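Local coordinates for methanol--corrinoid protein co-methyltransferase (Methanosarcina barkeri, PDB 2I2X) that transfers the methyl group of methanol to the cob(I)amide cofactor of its corrinoid partner protein MtaC during methanogenesis from methanol, at residues A[170-175]-A[182-187]; A[247-252]-A[391-396]; A[366-371]-A[401-406]; A[5-10]-A[385-390]. All coordinates share one frame; numbering follows the deposited sequence.

Contact 1. Residues A[170-175]-A[182-187]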
loop_
_atom_site.group_PDB
_atom_site.type_symbol
_atom_site.label_atom_id
_atom_site.label_comp_id
_atom_site.label_asym_id
_atom_site.label_seq_id
_atom_site.Cartn_x
_atom_site.Cartn_y
_atom_site.Cartn_z
ATOM N N GLU A 170 13.307 -24.130 -17.038
ATOM C CA GLU A 170 14.747 -24.189 -17.314
ATOM C C GLU A 170 15.092 -23.760 -18.747
ATOM O O GLU A 170 16.060 -23.034 -18.967
ATOM C CB GLU A 170 15.326 -25.584 -16.967
ATOM C CG GLU A 170 15.091 -26.753 -17.986
ATOM C CD GLU A 170 13.606 -27.141 -18.209
ATOM O OE1 GLU A 170 12.821 -26.304 -18.718
ATOM O OE2 GLU A 170 13.238 -28.301 -17.922
ATOM N N VAL A 171 14.294 -24.187 -19.721
ATOM C CA VAL A 171 14.539 -23.778 -21.098
ATOM C C VAL A 171 14.095 -22.341 -21.354
ATOM O O VAL A 171 14.742 -21.624 -22.130
ATOM C CB VAL A 171 13.929 -24.761 -22.135
ATOM C CG1 VAL A 171 14.226 -24.286 -23.555
ATOM C CG2 VAL A 171 14.492 -26.148 -21.919
ATOM N N PHE A 172 13.008 -21.920 -20.701
ATOM C CA PHE A 172 12.572 -20.519 -20.748
ATOM C C PHE A 172 13.661 -19.557 -20.257
ATOM O O PHE A 172 13.940 -18.540 -20.909
ATOM C CB PHE A 172 11.269 -20.274 -19.952
ATOM C CG PHE A 172 11.005 -18.809 -19.696
ATOM C CD1 PHE A 172 10.302 -18.049 -20.626
ATOM C CD2 PHE A 172 11.546 -18.175 -18.575
ATOM C CE1 PHE A 172 10.103 -16.711 -20.446
ATOM C CE2 PHE A 172 11.366 -16.813 -18.385
ATOM C CZ PHE A 172 10.633 -16.082 -19.325
ATOM N N ASP A 173 14.259 -19.862 -19.105
ATOM C CA ASP A 173 15.270 -18.977 -18.506
ATOM C C ASP A 173 16.461 -18.752 -19.417
ATOM O O ASP A 173 16.996 -17.633 -19.482
ATOM C CB ASP A 173 15.766 -19.539 -17.191
ATOM C CG ASP A 173 14.789 -19.325 -16.051
ATOM O OD1 ASP A 173 13.916 -18.419 -16.116
ATOM O OD2 ASP A 173 14.913 -20.079 -15.063
ATOM N N TYR A 174 16.885 -19.835 -20.085
ATOM C CA TYR A 174 17.888 -19.787 -21.132
ATOM C C TYR A 174 17.403 -18.976 -22.340
ATOM O O TYR A 174 18.070 -18.028 -22.739
ATOM C CB TYR A 174 18.323 -21.217 -21.535
ATOM C CG TYR A 174 19.260 -21.281 -22.725
ATOM C CD1 TYR A 174 18.754 -21.509 -24.008
ATOM C CD2 TYR A 174 20.650 -21.095 -22.572
ATOM C CE1 TYR A 174 19.598 -21.562 -25.116
ATOM C CE2 TYR A 174 21.523 -21.157 -23.680
ATOM C CZ TYR A 174 20.981 -21.392 -24.955
ATOM O OH TYR A 174 21.783 -21.467 -26.090
ATOM N N ALA A 175 16.250 -19.336 -22.910
ATOM C CA ALA A 175 15.692 -18.647 -24.087
ATOM C C ALA A 175 15.425 -17.141 -23.903
ATOM O O ALA A 175 15.709 -16.348 -24.814
ATOM C CB ALA A 175 14.430 -19.340 -24.549
ATOM N N PRO A 182 11.636 -19.231 -30.776
ATOM C CA PRO A 182 11.301 -20.657 -30.794
ATOM C C PRO A 182 11.480 -21.335 -29.426
ATOM O O PRO A 182 10.665 -22.181 -29.046
ATOM C CB PRO A 182 12.302 -21.225 -31.815
ATOM C CG PRO A 182 12.544 -20.092 -32.753
ATOM C CD PRO A 182 12.610 -18.897 -31.841
ATOM N N GLY A 183 12.536 -20.983 -28.693
ATOM C CA GLY A 183 12.740 -21.523 -27.352
ATOM C C GLY A 183 11.587 -21.132 -26.431
ATOM O O GLY A 183 11.075 -21.959 -25.662
ATOM N N LEU A 184 11.156 -19.877 -26.532
ATOM C CA LEU A 184 9.948 -19.446 -25.841
ATOM C C LEU A 184 8.755 -20.340 -26.170
ATOM O O LEU A 184 8.093 -20.833 -25.250
ATOM C CB LEU A 184 9.639 -17.977 -26.154
ATOM C CG LEU A 184 10.141 -16.800 -25.294
ATOM C CD1 LEU A 184 11.258 -17.109 -24.298
ATOM C CD2 LEU A 184 10.530 -15.633 -26.214
ATOM N N LEU A 185 8.492 -20.540 -27.471
ATOM C CA LEU A 185 7.419 -21.446 -27.948
ATOM C C LEU A 185 7.519 -22.859 -27.378
ATOM O O LEU A 185 6.515 -23.467 -26.970
ATOM C CB LEU A 185 7.425 -21.532 -29.463
ATOM C CG LEU A 185 6.090 -21.623 -30.233
ATOM C CD1 LEU A 185 6.300 -22.127 -31.619
ATOM C CD2 LEU A 185 5.031 -22.467 -29.537
ATOM N N TYR A 186 8.742 -23.370 -27.309
ATOM C CA TYR A 186 8.933 -24.725 -26.872
ATOM C C TYR A 186 8.759 -24.833 -25.363
ATOM O O TYR A 186 7.978 -25.673 -24.887
ATOM C CB TYR A 186 10.306 -25.234 -27.341
ATOM C CG TYR A 186 10.665 -26.632 -26.928
ATOM C CD1 TYR A 186 9.943 -27.737 -27.394
ATOM C CD2 TYR A 186 11.788 -26.874 -26.119
ATOM C CE1 TYR A 186 10.327 -29.063 -27.050
ATOM C CE2 TYR A 186 12.171 -28.193 -25.758
ATOM C CZ TYR A 186 11.436 -29.261 -26.234
ATOM O OH TYR A 186 11.799 -30.522 -25.865
ATOM N N SER A 187 9.487 -24.001 -24.617
ATOM C CA SER A 187 9.411 -24.002 -23.145
ATOM C C SER A 187 8.022 -23.793 -22.607
ATOM O O SER A 187 7.546 -24.569 -21.780
ATOM C CB SER A 187 10.354 -22.963 -22.513
ATOM O OG SER A 187 10.204 -21.711 -23.127
#
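A helical hairpin is formed here: helix 169-176 turns back through a short loop onto the start of helix 181-210, the two inserted between barrel strands 160-163 and 213-216 of the TIM barrel. The axes of the two segments approach to 8.5 Å and run almost antiparallel, at 165°. Such close spacing calls for small residues, and G183, A175 and S187 supply them. G183 has no side chain, and a CB on it would clash with the methyl of A175, which instead lies 3.9 Å from G183 C.

F172 can be followed outward from its backbone. Its CB sits 3.6 Å from S187 OG. With CG anti to the backbone N (chi1 165°), the ring is turned toward L184, and S187 OG lies at its edge. CD1 then meets L184 CD1 obliquely at 3.9 Å, with CE1 of the ring almost as near to the same methyl. That methyl also rests on A175 CB, so one leucine branch fills the angle between an aromatic ring and an alanine. On the other flank, V171 CG1 reaches the edge of the Y186 ring, whose side chain also packs on F439, M440 and C443 of helix 436-450.

D173, on the side turned from this interface, makes a weak hydrogen bond to the corrinoid, so the first helix of the hairpin reaches the cofactor pocket with its other side. The serine hydroxyl is buried but satisfied within its own helix: S187 OG donates to G183 O at 2.7 Å from above the carbonyl plane, and that same oxygen also accepts from S187 N.

Contact 2. Residues A[247-252]-A[391-396]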
loop_
_atom_site.group_PDB
_atom_site.type_symbol
_atom_site.label_atom_id
_atom_site.label_comp_id
_atom_site.label_asym_id
_atom_site.label_seq_id
_atom_site.Cartn_x
_atom_site.Cartn_y
_atom_site.Cartn_z
ATOM N N ARG A 247 3.675 -13.708 -23.388
ATOM C CA ARG A 247 2.331 -13.719 -22.806
ATOM C C ARG A 247 1.292 -14.453 -23.636
ATOM O O ARG A 247 0.475 -15.213 -23.097
ATOM C CB ARG A 247 1.822 -12.308 -22.534
ATOM C CG ARG A 247 0.481 -12.295 -21.829
ATOM C CD ARG A 247 0.598 -12.722 -20.375
ATOM N NE ARG A 247 1.414 -11.774 -19.602
ATOM C CZ ARG A 247 1.872 -11.996 -18.371
ATOM N NH1 ARG A 247 1.572 -13.135 -17.746
ATOM N NH2 ARG A 247 2.631 -11.075 -17.770
ATOM N N ALA A 248 1.307 -14.202 -24.933
ATOM C CA ALA A 248 0.386 -14.844 -25.841
ATOM C C ALA A 248 0.515 -16.374 -25.801
ATOM O O ALA A 248 -0.480 -17.079 -25.734
ATOM C CB ALA A 248 0.598 -14.308 -27.252
ATOM N N ILE A 249 1.748 -16.876 -25.802
ATOM C CA ILE A 249 2.036 -18.329 -25.726
ATOM C C ILE A 249 1.605 -18.946 -24.390
ATOM O O ILE A 249 1.302 -20.161 -24.322
ATOM C CB ILE A 249 3.565 -18.591 -25.971
ATOM C CG1 ILE A 249 4.002 -17.849 -27.252
ATOM C CG2 ILE A 249 3.888 -20.084 -25.988
ATOM C CD1 ILE A 249 5.418 -18.173 -27.809
ATOM N N SER A 250 1.574 -18.118 -23.331
ATOM C CA SER A 250 1.282 -18.633 -21.986
ATOM C C SER A 250 -0.176 -18.977 -21.915
ATOM O O SER A 250 -0.577 -19.866 -21.160
ATOM C CB SER A 250 1.626 -17.619 -20.896
ATOM O OG SER A 250 0.736 -16.503 -20.924
ATOM N N ALA A 251 -0.973 -18.275 -22.719
ATOM C CA ALA A 251 -2.426 -18.494 -22.728
ATOM C C ALA A 251 -2.829 -19.977 -22.955
ATOM O O ALA A 251 -3.527 -20.544 -22.116
ATOM C CB ALA A 251 -3.114 -17.559 -23.723
ATOM N N PRO A 252 -2.405 -20.603 -24.080
ATOM C CA PRO A 252 -2.734 -22.058 -24.220
ATOM C C PRO A 252 -2.003 -22.980 -23.244
ATOM O O PRO A 252 -2.521 -24.042 -22.903
ATOM C CB PRO A 252 -2.371 -22.393 -25.674
ATOM C CG PRO A 252 -1.418 -21.308 -26.093
ATOM C CD PRO A 252 -1.699 -20.065 -25.259
ATOM N N LEU A 391 0.793 -26.245 -32.233
ATOM C CA LEU A 391 0.227 -25.418 -33.262
ATOM C C LEU A 391 -0.695 -24.339 -32.702
ATOM O O LEU A 391 -0.693 -23.220 -33.211
ATOM C CB LEU A 391 -0.480 -26.288 -34.312
ATOM C CG LEU A 391 -0.981 -25.593 -35.592
ATOM C CD1 LEU A 391 0.094 -24.742 -36.262
ATOM C CD2 LEU A 391 -1.594 -26.605 -36.568
ATOM N N ARG A 392 -1.498 -24.664 -31.691
ATOM C CA ARG A 392 -2.351 -23.634 -31.061
ATOM C C ARG A 392 -1.524 -22.516 -30.428
ATOM O O ARG A 392 -1.871 -21.342 -30.533
ATOM C CB ARG A 392 -3.374 -24.226 -30.073
ATOM C CG ARG A 392 -2.849 -24.669 -28.727
ATOM C CD ARG A 392 -3.891 -25.594 -28.037
ATOM N NE ARG A 392 -3.578 -25.795 -26.625
ATOM C CZ ARG A 392 -4.429 -26.248 -25.706
ATOM N NH1 ARG A 392 -5.667 -26.605 -26.020
ATOM N NH2 ARG A 392 -4.032 -26.337 -24.452
ATOM N N ALA A 393 -0.416 -22.893 -29.801
ATOM C CA ALA A 393 0.505 -21.943 -29.207
ATOM C C ALA A 393 1.194 -21.079 -30.261
ATOM O O ALA A 393 1.345 -19.838 -30.091
ATOM C CB ALA A 393 1.527 -22.661 -28.331
ATOM N N LYS A 394 1.627 -21.711 -31.349
ATOM C CA LYS A 394 2.225 -20.940 -32.438
ATOM C C LYS A 394 1.200 -19.948 -33.008
ATOM O O LYS A 394 1.563 -18.802 -33.287
ATOM C CB LYS A 394 2.785 -21.855 -33.513
ATOM C CG LYS A 394 3.530 -21.162 -34.648
ATOM C CD LYS A 394 4.507 -22.142 -35.341
ATOM C CE LYS A 394 3.807 -23.142 -36.331
ATOM N NZ LYS A 394 3.046 -22.467 -37.453
ATOM N N ASN A 395 -0.065 -20.372 -33.159
ATOM C CA ASN A 395 -1.104 -19.495 -33.697
ATOM C C ASN A 395 -1.218 -18.227 -32.820
ATOM O O ASN A 395 -1.292 -17.107 -33.328
ATOM C CB ASN A 395 -2.467 -20.208 -33.767
ATOM C CG ASN A 395 -2.511 -21.360 -34.824
ATOM O OD1 ASN A 395 -1.616 -21.505 -35.663
ATOM N ND2 ASN A 395 -3.567 -22.162 -34.766
ATOM N N ALA A 396 -1.175 -18.417 -31.506
ATOM C CA ALA A 396 -1.378 -17.340 -30.566
ATOM C C ALA A 396 -0.239 -16.352 -30.700
ATOM O O ALA A 396 -0.459 -15.138 -30.776
ATOM C CB ALA A 396 -1.490 -17.882 -29.123
#
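Helices 240-259 and 389-409 pack antiparallel at 149°, and the axes of the two segments come within 8.0 Å. R392 opens the contact from the second helix. Its CG takes the crowded position between backbone N and carbonyl carbon (chi1 76°), and the chain then extends from CG to NE alongside the proline, with NE 3.7 Å from P252 CB. At the tip, R392 NH2 gives a weak hydrogen bond to P252 O, 3.2 Å long and bent to 125°; the stronger partner of the guanidinium is E259, in a salt bridge with R392 NH1. An alanine here would remove the guanidinium and would probably cost the ion pair with E259, the weak bond to P252 O and the packing of the chain against P252 CB. A393 comes next, small enough for P252 CG to settle 3.7 Å from its CA, while I249 CG2 touches its methyl. A turn on, A396 presents its CB to A248 O at 3.6 Å, alanine facing alanine. P252 lacks an N-H, and helix 240-259 kinks there. The interface is mainly apolar, and its one charged group, buried R392, is held chiefly by the carboxylate of E259.

Contact 3. Residues A[366-371]-A[401-406]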
loop_
_atom_site.group_PDB
_atom_site.type_symbol
_atom_site.label_atom_id
_atom_site.label_comp_id
_atom_site.label_asym_id
_atom_site.label_seq_id
_atom_site.Cartn_x
_atom_site.Cartn_y
_atom_site.Cartn_z
ATOM N N GLN A 366 2.339 -4.897 -24.263
ATOM C CA GLN A 366 1.892 -5.906 -23.280
ATOM C C GLN A 366 0.447 -5.665 -22.846
ATOM O O GLN A 366 -0.276 -6.600 -22.502
ATOM C CB GLN A 366 2.800 -5.925 -22.055
ATOM C CG GLN A 366 4.210 -6.370 -22.373
ATOM C CD GLN A 366 5.110 -6.375 -21.154
ATOM O OE1 GLN A 366 5.138 -7.350 -20.393
ATOM N NE2 GLN A 366 5.885 -5.308 -20.983
ATOM N N ALA A 367 0.015 -4.409 -22.888
ATOM C CA ALA A 367 -1.317 -4.075 -22.455
ATOM C C ALA A 367 -2.265 -4.176 -23.651
ATOM O O ALA A 367 -3.357 -4.792 -23.554
ATOM C CB ALA A 367 -1.325 -2.703 -21.847
ATOM N N TYR A 368 -1.836 -3.595 -24.775
ATOM C CA TYR A 368 -2.601 -3.639 -26.006
ATOM C C TYR A 368 -3.194 -5.023 -26.329
ATOM O O TYR A 368 -4.386 -5.140 -26.630
ATOM C CB TYR A 368 -1.740 -3.155 -27.187
ATOM C CG TYR A 368 -2.568 -2.885 -28.418
ATOM C CD1 TYR A 368 -3.157 -1.629 -28.615
ATOM C CD2 TYR A 368 -2.800 -3.887 -29.366
ATOM C CE1 TYR A 368 -3.960 -1.368 -29.702
ATOM C CE2 TYR A 368 -3.607 -3.623 -30.497
ATOM C CZ TYR A 368 -4.182 -2.361 -30.641
ATOM O OH TYR A 368 -4.961 -2.071 -31.720
ATOM N N MET A 369 -2.358 -6.061 -26.286
ATOM C CA MET A 369 -2.786 -7.427 -26.581
ATOM C C MET A 369 -3.770 -7.945 -25.540
ATOM O O MET A 369 -4.654 -8.734 -25.846
ATOM C CB MET A 369 -1.566 -8.352 -26.655
ATOM C CG MET A 369 -1.857 -9.796 -27.134
ATOM S SD MET A 369 -2.311 -10.955 -25.798
ATOM C CE MET A 369 -0.701 -11.424 -25.207
ATOM N N LEU A 370 -3.629 -7.499 -24.306
ATOM C CA LEU A 370 -4.422 -8.058 -23.231
ATOM C C LEU A 370 -5.797 -7.420 -23.148
ATOM O O LEU A 370 -6.663 -7.909 -22.416
ATOM C CB LEU A 370 -3.670 -7.899 -21.912
ATOM C CG LEU A 370 -3.076 -9.145 -21.243
ATOM C CD1 LEU A 370 -2.988 -10.299 -22.149
ATOM C CD2 LEU A 370 -1.779 -8.845 -20.606
ATOM N N ALA A 371 -6.001 -6.335 -23.902
ATOM C CA ALA A 371 -7.326 -5.696 -24.027
ATOM C C ALA A 371 -8.387 -6.719 -24.499
ATOM O O ALA A 371 -8.153 -7.464 -25.433
ATOM C CB ALA A 371 -7.252 -4.518 -24.963
ATOM N N CYS A 401 1.543 -11.062 -32.787
ATOM C CA CYS A 401 2.332 -10.222 -33.715
ATOM C C CYS A 401 1.444 -9.414 -34.652
ATOM O O CYS A 401 1.673 -8.192 -34.832
ATOM C CB CYS A 401 3.333 -11.047 -34.535
ATOM S SG CYS A 401 4.656 -11.819 -33.554
ATOM N N ASN A 402 0.430 -10.074 -35.227
ATOM C CA ASN A 402 -0.546 -9.385 -36.078
ATOM C C ASN A 402 -1.254 -8.267 -35.341
ATOM O O ASN A 402 -1.379 -7.149 -35.858
ATOM C CB ASN A 402 -1.573 -10.360 -36.651
ATOM C CG ASN A 402 -0.949 -11.361 -37.628
ATOM O OD1 ASN A 402 0.104 -11.094 -38.244
ATOM N ND2 ASN A 402 -1.597 -12.517 -37.771
ATOM N N ILE A 403 -1.692 -8.579 -34.122
ATOM C CA ILE A 403 -2.409 -7.636 -33.301
ATOM C C ILE A 403 -1.580 -6.402 -32.986
ATOM O O ILE A 403 -2.054 -5.289 -33.217
ATOM C CB ILE A 403 -2.977 -8.289 -32.025
ATOM C CG1 ILE A 403 -4.148 -9.191 -32.426
ATOM C CG2 ILE A 403 -3.423 -7.188 -31.022
ATOM C CD1 ILE A 403 -4.498 -10.221 -31.426
ATOM N N ILE A 404 -0.345 -6.598 -32.508
ATOM C CA ILE A 404 0.548 -5.466 -32.181
ATOM C C ILE A 404 0.837 -4.637 -33.444
ATOM O O ILE A 404 0.867 -3.413 -33.394
ATOM C CB ILE A 404 1.893 -5.924 -31.524
ATOM C CG1 ILE A 404 1.682 -6.752 -30.252
ATOM C CG2 ILE A 404 2.843 -4.729 -31.284
ATOM C CD1 ILE A 404 0.731 -6.120 -29.223
ATOM N N GLU A 405 1.023 -5.306 -34.574
ATOM C CA GLU A 405 1.273 -4.628 -35.842
ATOM C C GLU A 405 0.120 -3.733 -36.243
ATOM O O GLU A 405 0.347 -2.602 -36.697
ATOM C CB GLU A 405 1.567 -5.637 -36.977
ATOM C CG GLU A 405 3.023 -5.934 -37.157
ATOM C CD GLU A 405 3.342 -7.196 -38.001
ATOM O OE1 GLU A 405 4.487 -7.680 -37.879
ATOM O OE2 GLU A 405 2.509 -7.713 -38.773
ATOM N N GLU A 406 -1.109 -4.235 -36.103
ATOM C CA GLU A 406 -2.271 -3.425 -36.456
ATOM C C GLU A 406 -2.324 -2.245 -35.496
ATOM O O GLU A 406 -2.548 -1.106 -35.917
ATOM C CB GLU A 406 -3.576 -4.227 -36.418
ATOM C CG GLU A 406 -3.675 -5.262 -37.527
ATOM C CD GLU A 406 -4.792 -6.287 -37.290
ATOM O OE1 GLU A 406 -5.811 -5.941 -36.608
ATOM O OE2 GLU A 406 -4.646 -7.430 -37.793
#
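The ring of Y368 carries this contact, and its CE2 corner does the touching. CG lies anti to the backbone N (chi1 -167°), which sends the ring across to helix 389-409. There I403 CG2 meets it edge-on, in the ring plane, 3.6 Å from CE2, and I403 O lies obliquely at 3.5 Å from the same atom. I404 starts out pointing away, but its bent chain (chi1 -57°, chi2 -50°) brings CD1 back between the two residues of the other segment: it lies 4.1 Å from M369 CB and 4.2 Å from Y368 CD2. Branched isoleucines suit the place, one offering its CG2 and the other the CD1 end of its longer branch. Further out, R361 makes a cation-pi interaction with the Y368 ring, and N374 donates to Y368 O while also packing on I403. I404 is backed by L422 of helix 416-430, and M369 reaches V244 and R247 of helix 240-259. An alanine in place of Y368 would leave I403 CG2 and I404 CD1 without the ring, and would probably loosen the packing and end the cation-pi pairing. This is plain packing of short helix 365-368 on helix 389-409, beside the TIM barrel.

Contact 4. Residues A[5-10]-A[385-390]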
loop_
_atom_site.group_PDB
_atom_site.type_symbol
_atom_site.label_atom_id
_atom_site.label_comp_id
_atom_site.label_asym_id
_atom_site.label_seq_id
_atom_site.Cartn_x
_atom_site.Cartn_y
_atom_site.Cartn_z
ATOM N N ARG A 5 -9.818 -31.060 -24.816
ATOM C CA ARG A 5 -9.312 -29.800 -25.371
ATOM C C ARG A 5 -10.370 -28.845 -25.915
ATOM O O ARG A 5 -11.398 -29.285 -26.387
ATOM C CB ARG A 5 -8.204 -30.076 -26.382
ATOM C CG ARG A 5 -7.343 -31.232 -25.921
ATOM C CD ARG A 5 -5.877 -31.008 -26.125
ATOM N NE ARG A 5 -5.283 -30.510 -24.905
ATOM C CZ ARG A 5 -4.237 -31.034 -24.269
ATOM N NH1 ARG A 5 -3.599 -32.112 -24.719
ATOM N NH2 ARG A 5 -3.816 -30.437 -23.159
ATOM N N TYR A 6 -10.112 -27.540 -25.828
ATOM C CA TYR A 6 -11.069 -26.535 -26.286
ATOM C C TYR A 6 -10.939 -26.301 -27.769
ATOM O O TYR A 6 -9.853 -26.052 -28.263
ATOM C CB TYR A 6 -10.917 -25.199 -25.520
ATOM C CG TYR A 6 -11.586 -25.222 -24.180
ATOM C CD1 TYR A 6 -12.887 -24.752 -24.013
ATOM C CD2 TYR A 6 -10.928 -25.748 -23.064
ATOM C CE1 TYR A 6 -13.518 -24.810 -22.757
ATOM C CE2 TYR A 6 -11.540 -25.804 -21.810
ATOM C CZ TYR A 6 -12.836 -25.341 -21.676
ATOM O OH TYR A 6 -13.424 -25.405 -20.453
ATOM N N THR A 7 -12.059 -26.371 -28.478
ATOM C CA THR A 7 -12.064 -26.151 -29.935
ATOM C C THR A 7 -13.141 -25.159 -30.290
ATOM O O THR A 7 -13.449 -24.947 -31.465
ATOM C CB THR A 7 -12.183 -27.491 -30.763
ATOM O OG1 THR A 7 -13.232 -28.302 -30.227
ATOM C CG2 THR A 7 -10.871 -28.304 -30.671
ATOM N N SER A 8 -13.719 -24.533 -29.263
ATOM C CA SER A 8 -14.649 -23.428 -29.489
ATOM C C SER A 8 -14.570 -22.452 -28.327
ATOM O O SER A 8 -13.948 -22.776 -27.317
ATOM C CB SER A 8 -16.077 -23.928 -29.739
ATOM O OG SER A 8 -16.451 -24.820 -28.724
ATOM N N MET A 9 -15.145 -21.259 -28.509
ATOM C CA MET A 9 -15.163 -20.184 -27.514
ATOM C C MET A 9 -16.464 -20.222 -26.696
ATOM O O MET A 9 -17.543 -20.329 -27.255
ATOM C CB MET A 9 -15.112 -18.812 -28.215
ATOM C CG MET A 9 -14.009 -18.556 -29.236
ATOM S SD MET A 9 -12.435 -18.451 -28.437
ATOM C CE MET A 9 -12.560 -16.933 -27.470
ATOM N N ALA A 10 -16.359 -20.103 -25.379
ATOM C CA ALA A 10 -17.510 -19.986 -24.479
ATOM C C ALA A 10 -18.385 -18.783 -24.772
ATOM O O ALA A 10 -19.592 -18.831 -24.583
ATOM C CB ALA A 10 -17.035 -19.910 -23.049
ATOM N N ASP A 385 -7.119 -24.582 -33.628
ATOM C CA ASP A 385 -6.250 -25.782 -33.641
ATOM C C ASP A 385 -6.130 -26.393 -32.235
ATOM O O ASP A 385 -5.106 -26.955 -31.855
ATOM C CB ASP A 385 -4.866 -25.483 -34.264
ATOM C CG ASP A 385 -4.926 -25.326 -35.803
ATOM O OD1 ASP A 385 -4.635 -24.222 -36.307
ATOM O OD2 ASP A 385 -5.270 -26.298 -36.527
ATOM N N GLY A 386 -7.217 -26.300 -31.475
ATOM C CA GLY A 386 -7.224 -26.651 -30.059
ATOM C C GLY A 386 -6.727 -28.017 -29.650
ATOM O O GLY A 386 -6.332 -28.211 -28.483
ATOM N N ASP A 387 -6.742 -28.981 -30.577
ATOM C CA ASP A 387 -6.285 -30.349 -30.245
ATOM C C ASP A 387 -4.783 -30.458 -30.239
ATOM O O ASP A 387 -4.244 -31.348 -29.626
ATOM C CB ASP A 387 -6.884 -31.393 -31.184
ATOM C CG ASP A 387 -8.388 -31.506 -31.036
ATOM O OD1 ASP A 387 -8.869 -31.719 -29.895
ATOM O OD2 ASP A 387 -9.101 -31.392 -32.071
ATOM N N ASN A 388 -4.132 -29.511 -30.892
ATOM C CA ASN A 388 -2.711 -29.484 -31.123
ATOM C C ASN A 388 -2.020 -28.423 -30.232
ATOM O O ASN A 388 -2.147 -27.198 -30.471
ATOM C CB ASN A 388 -2.533 -29.141 -32.600
ATOM C CG ASN A 388 -1.114 -29.345 -33.095
ATOM O OD1 ASN A 388 -0.156 -28.831 -32.506
ATOM N ND2 ASN A 388 -0.972 -30.077 -34.209
ATOM N N ILE A 389 -1.271 -28.876 -29.227
ATOM C CA ILE A 389 -0.694 -27.947 -28.245
ATOM C C ILE A 389 0.427 -27.067 -28.779
ATOM O O ILE A 389 0.616 -25.935 -28.296
ATOM C CB ILE A 389 -0.229 -28.651 -26.940
ATOM C CG1 ILE A 389 0.807 -29.761 -27.226
ATOM C CG2 ILE A 389 -1.439 -29.188 -26.170
ATOM C CD1 ILE A 389 1.460 -30.342 -25.966
ATOM N N TYR A 390 1.195 -27.573 -29.740
ATOM C CA TYR A 390 2.222 -26.747 -30.365
ATOM C C TYR A 390 1.581 -25.737 -31.300
ATOM O O TYR A 390 1.801 -24.529 -31.196
ATOM C CB TYR A 390 3.180 -27.628 -31.153
ATOM C CG TYR A 390 3.974 -26.938 -32.241
ATOM C CD1 TYR A 390 5.002 -26.069 -31.926
ATOM C CD2 TYR A 390 3.711 -27.185 -33.584
ATOM C CE1 TYR A 390 5.743 -25.444 -32.897
ATOM C CE2 TYR A 390 4.466 -26.560 -34.599
ATOM C CZ TYR A 390 5.494 -25.692 -34.233
ATOM O OH TYR A 390 6.274 -25.060 -35.191
#
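Neither segment forms a strand pair: 5-10 is an irregular N-terminal arm, and D385 to N388 make a type I beta turn, closed by N388 N to D385 O at 2.9 Å. The nearest CA atoms are those of T7 and G386, 4.9 Å apart. There G386 CA points its hydrogen at Y6 O, a CA-H...O contact of 3.2 Å with 157° at the hydrogen. Glycine is needed in this geometry, because a CB would run into that carbonyl oxygen. R5 contributes most among the side chains. Its CB lies 3.4 Å from G386 O, and bends at chi2 and chi3 lead the chain over the turn until I389 CG2 sits 3.8 Å above the guanidinium plane, over its centre. The methyl suits a flat, weakly hydrated cation face, leaving the N-H groups at the rim for polar partners; E259 forms a long, weak ion pair with R5 NE. D387 keeps its OD1 6.3 Å from R5 NE and instead rests its carboxylate near T7 CG2. N388 OD1 accepts from L391 N, an N-cap: the N-terminal arm lies across a type I turn and the capped start of helix 389-409.

In the fold
Contacts 1, 2 and 3 are buried, whereas contact 4 lies at the surface. Helix 389-409 serves three of them: contact 4 at its start, contact 2 directly after it, contact 3 nearer its end. Contact 1 joins this group through L185, which packs on A393 and Y390; contact 3 reaches contact 2 where M369 CE touches A248 N. Chemistry follows place. The helix pairs of contacts 1 and 2 depend on small residues and close backbones, contact 3 on an aromatic ring with branched aliphatics, and contact 4 on turn geometry and a charged arginine bent over the turn. E259 links the polar parts, partnering R392 of contact 2 and Y6 N of contact 4.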